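Inosine-uridine preferring nucleoside hydrolase (Gardnerella vaginalis 315-A, PDB 6BA1) belongs to the nucleoside hydrolase family, whose members are built on a mixed alpha/beta fold, and carries a bound calcium ion. Local coordinates at residues 151-162 against 189-199; 19-29 against 305-316. One frame throughout, in Å; residues are numbered along the deposited sequence.

Interaction 1: 151-162 against 189-199; sequences GKIVLMGGALTI and APVTMIGLDVT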
loop_
_atom_site.group_PDB
_atom_site.type_symbol
_atom_site.label_atom_id
_atom_site.label_comp_id
_atom_site.label_asym_id
_atom_site.label_seq_id
_atom_site.Cartn_x
_atom_site.Cartn_y
_atom_site.Cartn_z
ATOM N N GLY A 151 -14.677 -0.667 21.760
ATOM C CA GLY A 151 -14.465 -2.038 21.311
ATOM C C GLY A 151 -13.703 -2.097 20.009
ATOM O O GLY A 151 -12.594 -2.608 19.981
ATOM N N LYS A 152 -14.315 -1.591 18.942
ATOM C CA LYS A 152 -13.647 -1.448 17.653
ATOM C C LYS A 152 -14.325 -0.460 16.705
ATOM O O LYS A 152 -15.524 -0.324 16.707
ATOM C CB LYS A 152 -13.483 -2.810 16.953
ATOM C CG LYS A 152 -14.762 -3.545 16.606
ATOM C CD LYS A 152 -14.436 -4.833 15.867
ATOM C CE LYS A 152 -15.663 -5.535 15.316
ATOM N NZ LYS A 152 -15.274 -6.472 14.213
ATOM N N ILE A 153 -13.515 0.222 15.905
ATOM C CA ILE A 153 -13.976 1.060 14.807
ATOM C C ILE A 153 -13.699 0.309 13.507
ATOM O O ILE A 153 -12.665 -0.330 13.385
ATOM C CB ILE A 153 -13.263 2.429 14.814
ATOM C CG1 ILE A 153 -13.591 3.191 16.101
ATOM C CG2 ILE A 153 -13.649 3.247 13.588
ATOM C CD1 ILE A 153 -12.668 4.332 16.417
ATOM N N VAL A 154 -14.622 0.365 12.553
ATOM C CA VAL A 154 -14.487 -0.339 11.272
ATOM C C VAL A 154 -15.041 0.543 10.162
ATOM O O VAL A 154 -16.210 0.456 9.828
ATOM C CB VAL A 154 -15.212 -1.716 11.280
ATOM C CG1 VAL A 154 -15.051 -2.428 9.943
ATOM C CG2 VAL A 154 -14.719 -2.594 12.421
ATOM N N LEU A 155 -14.195 1.394 9.595
ATOM C CA LEU A 155 -14.635 2.393 8.612
ATOM C C LEU A 155 -14.634 1.874 7.185
ATOM O O LEU A 155 -14.005 0.861 6.890
ATOM C CB LEU A 155 -13.754 3.642 8.696
ATOM C CG LEU A 155 -12.326 3.538 8.141
ATOM C CD1 LEU A 155 -12.212 4.148 6.746
ATOM C CD2 LEU A 155 -11.320 4.191 9.071
ATOM N N MET A 156 -15.356 2.581 6.321
ATOM C CA MET A 156 -15.235 2.438 4.872
ATOM C C MET A 156 -14.655 3.743 4.363
ATOM O O MET A 156 -15.194 4.818 4.621
ATOM C CB MET A 156 -16.583 2.100 4.211
ATOM C CG MET A 156 -16.904 2.794 2.880
ATOM S SD MET A 156 -15.658 2.692 1.571
ATOM C CE MET A 156 -16.220 4.002 0.468
ATOM N N GLY A 157 -13.551 3.628 3.640
ATOM C CA GLY A 157 -12.826 4.777 3.121
ATOM C C GLY A 157 -11.364 4.476 2.833
ATOM O O GLY A 157 -10.836 3.444 3.249
ATOM N N GLY A 158 -10.724 5.391 2.119
ATOM C CA GLY A 158 -9.312 5.269 1.757
ATOM C C GLY A 158 -9.010 4.264 0.660
ATOM O O GLY A 158 -9.897 3.563 0.157
ATOM N N ALA A 159 -7.730 4.238 0.288
ATOM C CA ALA A 159 -7.180 3.254 -0.641
ATOM C C ALA A 159 -5.688 3.144 -0.355
ATOM O O ALA A 159 -4.966 4.125 -0.514
ATOM C CB ALA A 159 -7.417 3.671 -2.076
ATOM N N LEU A 160 -5.240 1.972 0.105
ATOM C CA LEU A 160 -3.842 1.783 0.489
ATOM C C LEU A 160 -3.027 1.386 -0.717
ATOM O O LEU A 160 -2.164 2.142 -1.149
ATOM C CB LEU A 160 -3.699 0.724 1.582
ATOM C CG LEU A 160 -2.269 0.435 2.065
ATOM C CD1 LEU A 160 -1.626 1.674 2.645
ATOM C CD2 LEU A 160 -2.260 -0.674 3.090
ATOM N N THR A 161 -3.340 0.214 -1.271
ATOM C CA THR A 161 -2.519 -0.415 -2.299
ATOM C C THR A 161 -2.971 -0.102 -3.725
ATOM O O THR A 161 -2.565 -0.789 -4.657
ATOM C CB THR A 161 -2.522 -1.955 -2.140
ATOM O OG1 THR A 161 -3.793 -2.483 -2.554
ATOM C CG2 THR A 161 -2.230 -2.353 -0.710
ATOM N N ILE A 162 -3.791 0.928 -3.912
ATOM C CA ILE A 162 -4.433 1.149 -5.204
ATOM C C ILE A 162 -4.800 2.622 -5.418
ATOM O O ILE A 162 -4.710 3.436 -4.492
ATOM C CB ILE A 162 -5.653 0.188 -5.331
ATOM C CG1 ILE A 162 -5.562 -0.565 -6.659
ATOM C CG2 ILE A 162 -7.015 0.879 -5.116
ATOM C CD1 ILE A 162 -6.736 -1.479 -6.909
ATOM N N ALA A 189 -6.690 4.074 18.162
ATOM C CA ALA A 189 -7.922 3.322 18.362
ATOM C C ALA A 189 -7.878 2.095 17.477
ATOM O O ALA A 189 -7.218 2.110 16.442
ATOM C CB ALA A 189 -9.131 4.176 18.043
ATOM N N PRO A 190 -8.572 1.013 17.888
ATOM C CA PRO A 190 -8.581 -0.220 17.100
ATOM C C PRO A 190 -9.413 -0.127 15.829
ATOM O O PRO A 190 -10.502 -0.676 15.755
ATOM C CB PRO A 190 -9.076 -1.275 18.090
ATOM C CG PRO A 190 -9.888 -0.518 19.051
ATOM C CD PRO A 190 -9.293 0.850 19.161
ATOM N N VAL A 191 -8.880 0.574 14.834
ATOM C CA VAL A 191 -9.545 0.813 13.554
ATOM C C VAL A 191 -9.292 -0.356 12.590
ATOM O O VAL A 191 -8.284 -1.037 12.691
ATOM C CB VAL A 191 -9.076 2.135 12.927
ATOM C CG1 VAL A 191 -9.753 2.385 11.579
ATOM C CG2 VAL A 191 -9.313 3.299 13.875
ATOM N N THR A 192 -10.238 -0.590 11.690
ATOM C CA THR A 192 -10.083 -1.491 10.558
ATOM C C THR A 192 -10.542 -0.733 9.321
ATOM O O THR A 192 -11.722 -0.482 9.152
ATOM C CB THR A 192 -10.923 -2.775 10.721
ATOM O OG1 THR A 192 -10.452 -3.514 11.851
ATOM C CG2 THR A 192 -10.847 -3.662 9.477
ATOM N N MET A 193 -9.599 -0.342 8.474
ATOM C CA MET A 193 -9.927 0.375 7.243
ATOM C C MET A 193 -10.389 -0.609 6.183
ATOM O O MET A 193 -9.689 -1.567 5.900
ATOM C CB MET A 193 -8.716 1.157 6.737
ATOM C CG MET A 193 -8.974 1.937 5.457
ATOM S SD MET A 193 -7.506 2.825 4.936
ATOM C CE MET A 193 -7.526 2.472 3.181
ATOM N N ILE A 194 -11.565 -0.366 5.610
ATOM C CA ILE A 194 -12.058 -1.140 4.475
ATOM C C ILE A 194 -12.160 -0.192 3.292
ATOM O O ILE A 194 -13.177 0.466 3.089
ATOM C CB ILE A 194 -13.360 -1.877 4.834
ATOM C CG1 ILE A 194 -12.997 -3.054 5.733
ATOM C CG2 ILE A 194 -14.087 -2.409 3.599
ATOM C CD1 ILE A 194 -14.053 -3.394 6.732
ATOM N N GLY A 195 -11.065 -0.126 2.535
ATOM C CA GLY A 195 -10.918 0.806 1.427
ATOM C C GLY A 195 -11.199 0.187 0.077
ATOM O O GLY A 195 -11.651 -0.955 -0.014
ATOM N N LEU A 196 -10.889 0.954 -0.963
ATOM C CA LEU A 196 -11.204 0.592 -2.344
ATOM C C LEU A 196 -10.539 -0.710 -2.770
ATOM O O LEU A 196 -11.149 -1.508 -3.482
ATOM C CB LEU A 196 -10.774 1.708 -3.308
ATOM C CG LEU A 196 -11.438 3.071 -3.140
ATOM C CD1 LEU A 196 -10.943 4.005 -4.243
ATOM C CD2 LEU A 196 -12.993 2.960 -3.131
ATOM N N ASP A 197 -9.289 -0.907 -2.325
ATOM C CA ASP A 197 -8.553 -2.169 -2.534
ATOM C C ASP A 197 -9.353 -3.450 -2.245
ATOM O O ASP A 197 -9.052 -4.508 -2.803
ATOM C CB ASP A 197 -7.191 -2.202 -1.792
ATOM C CG ASP A 197 -7.168 -1.352 -0.525
ATOM O OD1 ASP A 197 -6.189 -0.584 -0.371
ATOM O OD2 ASP A 197 -8.111 -1.438 0.296
ATOM N N VAL A 198 -10.354 -3.344 -1.379
ATOM C CA VAL A 198 -11.294 -4.430 -1.120
ATOM C C VAL A 198 -12.709 -4.165 -1.688
ATOM O O VAL A 198 -13.323 -5.089 -2.234
ATOM C CB VAL A 198 -11.272 -4.776 0.397
ATOM C CG1 VAL A 198 -12.581 -5.351 0.897
ATOM C CG2 VAL A 198 -10.120 -5.731 0.689
ATOM N N THR A 199 -13.226 -2.935 -1.589
ATOM C CA THR A 199 -14.619 -2.651 -1.998
ATOM C C THR A 199 -14.859 -2.680 -3.514
ATOM O O THR A 199 -15.986 -2.963 -3.956
ATOM C CB THR A 199 -15.168 -1.317 -1.449
ATOM O OG1 THR A 199 -14.451 -0.210 -2.001
ATOM C CG2 THR A 199 -15.112 -1.276 0.078
#

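Interaction 2: 19-29 against 305-316; sequences LAISYALGSPE and FLNEFMTRISGL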
loop_
_atom_site.group_PDB
_atom_site.type_symbol
_atom_site.label_atom_id
_atom_site.label_comp_id
_atom_site.label_asym_id
_atom_site.label_seq_id
_atom_site.Cartn_x
_atom_site.Cartn_y
_atom_site.Cartn_z
ATOM N N LEU A 19 -27.787 0.726 2.254
ATOM C CA LEU A 19 -27.481 -0.691 2.140
ATOM C C LEU A 19 -26.707 -1.159 3.374
ATOM O O LEU A 19 -26.860 -2.305 3.799
ATOM C CB LEU A 19 -26.713 -0.984 0.849
ATOM C CG LEU A 19 -27.444 -0.690 -0.466
ATOM C CD1 LEU A 19 -26.550 -1.022 -1.647
ATOM C CD2 LEU A 19 -28.758 -1.458 -0.550
ATOM N N ALA A 20 -25.906 -0.260 3.953
ATOM C CA ALA A 20 -25.251 -0.511 5.243
ATOM C C ALA A 20 -26.257 -0.599 6.392
ATOM O O ALA A 20 -26.127 -1.452 7.271
ATOM C CB ALA A 20 -24.210 0.562 5.538
ATOM N N ILE A 21 -27.246 0.294 6.382
ATOM C CA ILE A 21 -28.345 0.240 7.347
ATOM C C ILE A 21 -29.099 -1.081 7.193
ATOM O O ILE A 21 -29.337 -1.780 8.174
ATOM C CB ILE A 21 -29.317 1.436 7.186
ATOM C CG1 ILE A 21 -28.620 2.761 7.509
ATOM C CG2 ILE A 21 -30.544 1.273 8.083
ATOM C CD1 ILE A 21 -29.360 3.985 7.022
ATOM N N SER A 22 -29.447 -1.420 5.953
ATOM C CA SER A 22 -30.179 -2.653 5.647
ATOM C C SER A 22 -29.430 -3.914 6.101
ATOM O O SER A 22 -30.037 -4.809 6.687
ATOM C CB SER A 22 -30.481 -2.732 4.152
ATOM O OG SER A 22 -31.136 -1.560 3.702
ATOM N N TYR A 23 -28.124 -3.972 5.838
ATOM C CA TYR A 23 -27.281 -5.088 6.296
ATOM C C TYR A 23 -27.240 -5.134 7.825
ATOM O O TYR A 23 -27.296 -6.213 8.418
ATOM C CB TYR A 23 -25.848 -4.973 5.721
ATOM C CG TYR A 23 -24.972 -6.224 5.836
ATOM C CD1 TYR A 23 -24.664 -7.001 4.714
ATOM C CD2 TYR A 23 -24.432 -6.617 7.063
ATOM C CE1 TYR A 23 -23.861 -8.140 4.820
ATOM C CE2 TYR A 23 -23.638 -7.750 7.170
ATOM C CZ TYR A 23 -23.352 -8.508 6.053
ATOM O OH TYR A 23 -22.556 -9.625 6.188
ATOM N N ALA A 24 -27.150 -3.965 8.454
ATOM C CA ALA A 24 -27.085 -3.876 9.910
ATOM C C ALA A 24 -28.372 -4.391 10.543
ATOM O O ALA A 24 -28.331 -5.283 11.394
ATOM C CB ALA A 24 -26.810 -2.444 10.352
ATOM N N LEU A 25 -29.506 -3.860 10.101
ATOM C CA LEU A 25 -30.812 -4.287 10.618
ATOM C C LEU A 25 -31.175 -5.726 10.232
ATOM O O LEU A 25 -31.977 -6.363 10.920
ATOM C CB LEU A 25 -31.922 -3.327 10.161
ATOM C CG LEU A 25 -31.825 -1.884 10.672
ATOM C CD1 LEU A 25 -32.873 -1.016 10.000
ATOM C CD2 LEU A 25 -31.949 -1.808 12.188
ATOM N N GLY A 26 -30.595 -6.228 9.140
ATOM C CA GLY A 26 -30.724 -7.639 8.756
ATOM C C GLY A 26 -29.807 -8.602 9.497
ATOM O O GLY A 26 -29.915 -9.818 9.323
ATOM N N SER A 27 -28.913 -8.066 10.329
ATOM C CA SER A 27 -27.909 -8.844 11.036
ATOM C C SER A 27 -28.242 -8.943 12.533
ATOM O O SER A 27 -28.183 -7.942 13.242
ATOM C CB SER A 27 -26.542 -8.197 10.846
ATOM O OG SER A 27 -25.540 -8.997 11.428
ATOM N N PRO A 28 -28.571 -10.158 13.022
ATOM C CA PRO A 28 -28.946 -10.323 14.432
ATOM C C PRO A 28 -27.798 -10.288 15.460
ATOM O O PRO A 28 -28.065 -10.306 16.658
ATOM C CB PRO A 28 -29.624 -11.699 14.444
ATOM C CG PRO A 28 -28.953 -12.450 13.351
ATOM C CD PRO A 28 -28.662 -11.438 12.284
ATOM N N GLU A 29 -26.546 -10.227 15.015
ATOM C CA GLU A 29 -25.403 -10.242 15.936
ATOM C C GLU A 29 -25.178 -8.890 16.626
ATOM O O GLU A 29 -24.514 -8.827 17.663
ATOM C CB GLU A 29 -24.121 -10.670 15.209
ATOM C CG GLU A 29 -24.181 -12.053 14.564
ATOM C CD GLU A 29 -24.624 -12.027 13.110
ATOM O OE1 GLU A 29 -24.011 -11.288 12.321
ATOM O OE2 GLU A 29 -25.580 -12.740 12.744
ATOM N N PHE A 305 -19.496 -12.822 0.948
ATOM C CA PHE A 305 -20.044 -11.504 1.287
ATOM C C PHE A 305 -21.319 -11.207 0.499
ATOM O O PHE A 305 -22.303 -10.767 1.075
ATOM C CB PHE A 305 -19.017 -10.394 1.050
ATOM C CG PHE A 305 -19.613 -9.016 1.026
ATOM C CD1 PHE A 305 -19.639 -8.270 -0.153
ATOM C CD2 PHE A 305 -20.181 -8.477 2.169
ATOM C CE1 PHE A 305 -20.187 -7.003 -0.177
ATOM C CE2 PHE A 305 -20.745 -7.218 2.159
ATOM C CZ PHE A 305 -20.756 -6.478 0.986
ATOM N N LEU A 306 -21.294 -11.448 -0.809
ATOM C CA LEU A 306 -22.468 -11.248 -1.661
ATOM C C LEU A 306 -23.658 -12.122 -1.233
ATOM O O LEU A 306 -24.801 -11.683 -1.313
ATOM C CB LEU A 306 -22.119 -11.499 -3.137
ATOM C CG LEU A 306 -23.220 -11.286 -4.194
ATOM C CD1 LEU A 306 -23.754 -9.862 -4.138
ATOM C CD2 LEU A 306 -22.730 -11.624 -5.590
ATOM N N ASN A 307 -23.385 -13.344 -0.779
ATOM C CA ASN A 307 -24.428 -14.237 -0.250
ATOM C C ASN A 307 -24.948 -13.771 1.117
ATOM O O ASN A 307 -26.153 -13.773 1.361
ATOM C CB ASN A 307 -23.902 -15.672 -0.143
ATOM C CG ASN A 307 -24.948 -16.637 0.376
ATOM O OD1 ASN A 307 -26.027 -16.762 -0.195
ATOM N ND2 ASN A 307 -24.633 -17.318 1.468
ATOM N N GLU A 308 -24.030 -13.393 2.003
ATOM C CA GLU A 308 -24.368 -12.841 3.326
ATOM C C GLU A 308 -25.221 -11.574 3.181
ATOM O O GLU A 308 -26.214 -11.404 3.881
ATOM C CB GLU A 308 -23.083 -12.522 4.118
ATOM C CG GLU A 308 -23.158 -12.781 5.612
ATOM C CD GLU A 308 -23.135 -14.263 5.973
ATOM O OE1 GLU A 308 -22.405 -15.036 5.333
ATOM O OE2 GLU A 308 -23.841 -14.660 6.916
ATOM N N PHE A 309 -24.809 -10.708 2.256
ATOM C CA PHE A 309 -25.496 -9.452 1.914
ATOM C C PHE A 309 -26.942 -9.668 1.479
ATOM O O PHE A 309 -27.853 -9.052 2.029
ATOM C CB PHE A 309 -24.697 -8.752 0.803
ATOM C CG PHE A 309 -25.283 -7.463 0.309
ATOM C CD1 PHE A 309 -26.157 -7.451 -0.774
ATOM C CD2 PHE A 309 -24.904 -6.254 0.874
ATOM C CE1 PHE A 309 -26.679 -6.261 -1.256
ATOM C CE2 PHE A 309 -25.422 -5.055 0.400
ATOM C CZ PHE A 309 -26.307 -5.058 -0.670
ATOM N N MET A 310 -27.148 -10.542 0.497
ATOM C CA MET A 310 -28.489 -10.796 -0.038
ATOM C C MET A 310 -29.391 -11.546 0.944
ATOM O O MET A 310 -30.573 -11.233 1.042
ATOM C CB MET A 310 -28.413 -11.548 -1.370
ATOM C CG MET A 310 -27.769 -10.754 -2.499
ATOM S SD MET A 310 -28.645 -9.250 -2.963
ATOM C CE MET A 310 -30.047 -9.928 -3.830
ATOM N N THR A 311 -28.834 -12.519 1.668
ATOM C CA THR A 311 -29.576 -13.265 2.698
ATOM C C THR A 311 -30.124 -12.329 3.780
ATOM O O THR A 311 -31.308 -12.392 4.120
ATOM C CB THR A 311 -28.700 -14.355 3.358
ATOM O OG1 THR A 311 -28.250 -15.274 2.360
ATOM C CG2 THR A 311 -29.469 -15.132 4.432
ATOM N N ARG A 312 -29.261 -11.461 4.304
ATOM C CA ARG A 312 -29.646 -10.527 5.362
ATOM C C ARG A 312 -30.663 -9.483 4.908
ATOM O O ARG A 312 -31.655 -9.245 5.599
ATOM C CB ARG A 312 -28.412 -9.827 5.935
ATOM C CG ARG A 312 -27.570 -10.711 6.840
ATOM C CD ARG A 312 -26.122 -10.238 6.916
ATOM N NE ARG A 312 -25.507 -10.487 8.219
ATOM C CZ ARG A 312 -25.158 -11.684 8.696
ATOM N NH1 ARG A 312 -25.362 -12.800 8.003
ATOM N NH2 ARG A 312 -24.611 -11.765 9.901
ATOM N N ILE A 313 -30.414 -8.874 3.751
ATOM C CA ILE A 313 -31.243 -7.768 3.250
ATOM C C ILE A 313 -32.574 -8.260 2.673
ATOM O O ILE A 313 -33.612 -7.634 2.914
ATOM C CB ILE A 313 -30.468 -6.883 2.252
ATOM C CG1 ILE A 313 -29.350 -6.143 2.995
ATOM C CG2 ILE A 313 -31.387 -5.875 1.564
ATOM C CD1 ILE A 313 -28.335 -5.453 2.108
ATOM N N SER A 314 -32.555 -9.366 1.926
ATOM C CA SER A 314 -33.805 -9.975 1.430
ATOM C C SER A 314 -34.691 -10.487 2.577
ATOM O O SER A 314 -35.921 -10.442 2.476
ATOM C CB SER A 314 -33.528 -11.100 0.427
ATOM O OG SER A 314 -32.702 -10.655 -0.636
ATOM N N GLY A 315 -34.068 -10.969 3.654
ATOM C CA GLY A 315 -34.786 -11.346 4.879
ATOM C C GLY A 315 -35.453 -10.170 5.580
ATOM O O GLY A 315 -36.575 -10.295 6.079
ATOM N N LEU A 316 -34.757 -9.032 5.614
ATOM C CA LEU A 316 -35.294 -7.797 6.190
ATOM C C LEU A 316 -36.395 -7.180 5.332
ATOM O O LEU A 316 -37.400 -6.700 5.867
ATOM C CB LEU A 316 -34.184 -6.763 6.379
ATOM C CG LEU A 316 -34.578 -5.504 7.156
ATOM C CD1 LEU A 316 -34.752 -5.832 8.631
ATOM C CD2 LEU A 316 -33.554 -4.399 6.951
#

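Interaction 1: 151-162 against 189-199
Asp197 reaches from the first turn of helix 196-199 to the loop that follows strand 152-156. Asp197 CB lies near Thr161 OG1, 3.5 Å away, and CG carries the carboxylate on towards two backbone N-H groups. Both end on Asp197 OD1: Leu160 N comes in on the syn side at 2.8 Å, somewhat out of the carboxylate plane, while Thr161 N meets the anti lone pair at 3.1 Å in a fairly straight bond (161°). A short acid suits this place, since one oxygen takes two neighbouring amides and holds the turn at 160-161.

Upstream, strands 152-156 and 191-194 are parallel neighbours in the central sheet. Ile194 N to Leu155 O and Gly157 N to Ile194 O are sound bonds, whereas the two rungs through Thr192 are weak. On the face of Leu155 and Met193, which helix 178-187 covers, Leu155 CD2 packs 3.5 Å from Val191 CG1. Met193 is extended through chi2 (180°) and bends at chi3, bringing Met193 CE to 3.4 Å from Ala159 N; with glycine at 158 the methyl has room. At the N-cap, Gly195 CA lies against the carbonyl oxygens of Gly157 and Gly158, and Leu196 N bonds to Gly158 O at 3.0 Å. OD1 of the buried Asp197 carboxylate is thus satisfied by two main-chain amides, and its charge would probably strengthen both bonds.

Interaction 2: 19-29 against 305-316
Helix 15-25, which lies on strand 6-11 of the central sheet, is crossed by helix 302-319 at a steep angle, 80° between the short segments, with an aromatic knob in the middle and an ionic cluster at one end. The knob is Tyr23: chi1 of -166° swings the ring away from the backbone N, into the hole formed by Phe305, Glu308, Phe309 and Arg312. Arg312 CD lies over one face of the Tyr23 ring, 3.6 Å from the centroid, a CH-pi contact that uses the apolar part of the long side chain, while Tyr23 CD1 packs 3.9 Å from Phe309 CD2.

Further along, Ser22 CB rests on Ile313 CG1, and Leu316 CD2 packs against Leu25 CB. At Gly26 the two backbones come close, with Gly26 CA 4.6 Å from Arg312 CA; having no side chain suits it to this place. The guanidinium continues past the tyrosine: Arg312 NH2 bonds to Ser27 OG and forms a salt bridge with Glu29 OE1, which lies at the guanidinium edge, whereas Arg312 NH1 forms a salt bridge with Glu308 OE2, one turn earlier in its own helix. Arginine therefore serves both parts of the contact, its methylenes covering the ring and its charge shared between two carboxylates, which probably keeps all three groups ionised.

Interaction 1 joins two adjacent strands inside the sheet; interaction 2 joins a helix on the sheet and a helix that crosses it, one from near each end of the chain. Their centres are 20 Å apart and their nearest atoms about 7 Å, so they do not touch. Helix 247-256 connects them: Met156 and Ile194 of interaction 1 lie against it, as do Leu19 and Tyr23 of interaction 2. The same helix supplies Asp248, a calcium ligand with Asp12, Asp17 and Thr130. The side chain of Met156 is about 6 Å from the ion and that of Leu19 about 10 Å; neither is a ligand, but helix 15-25 of interaction 2 also carries the ligand Asp17.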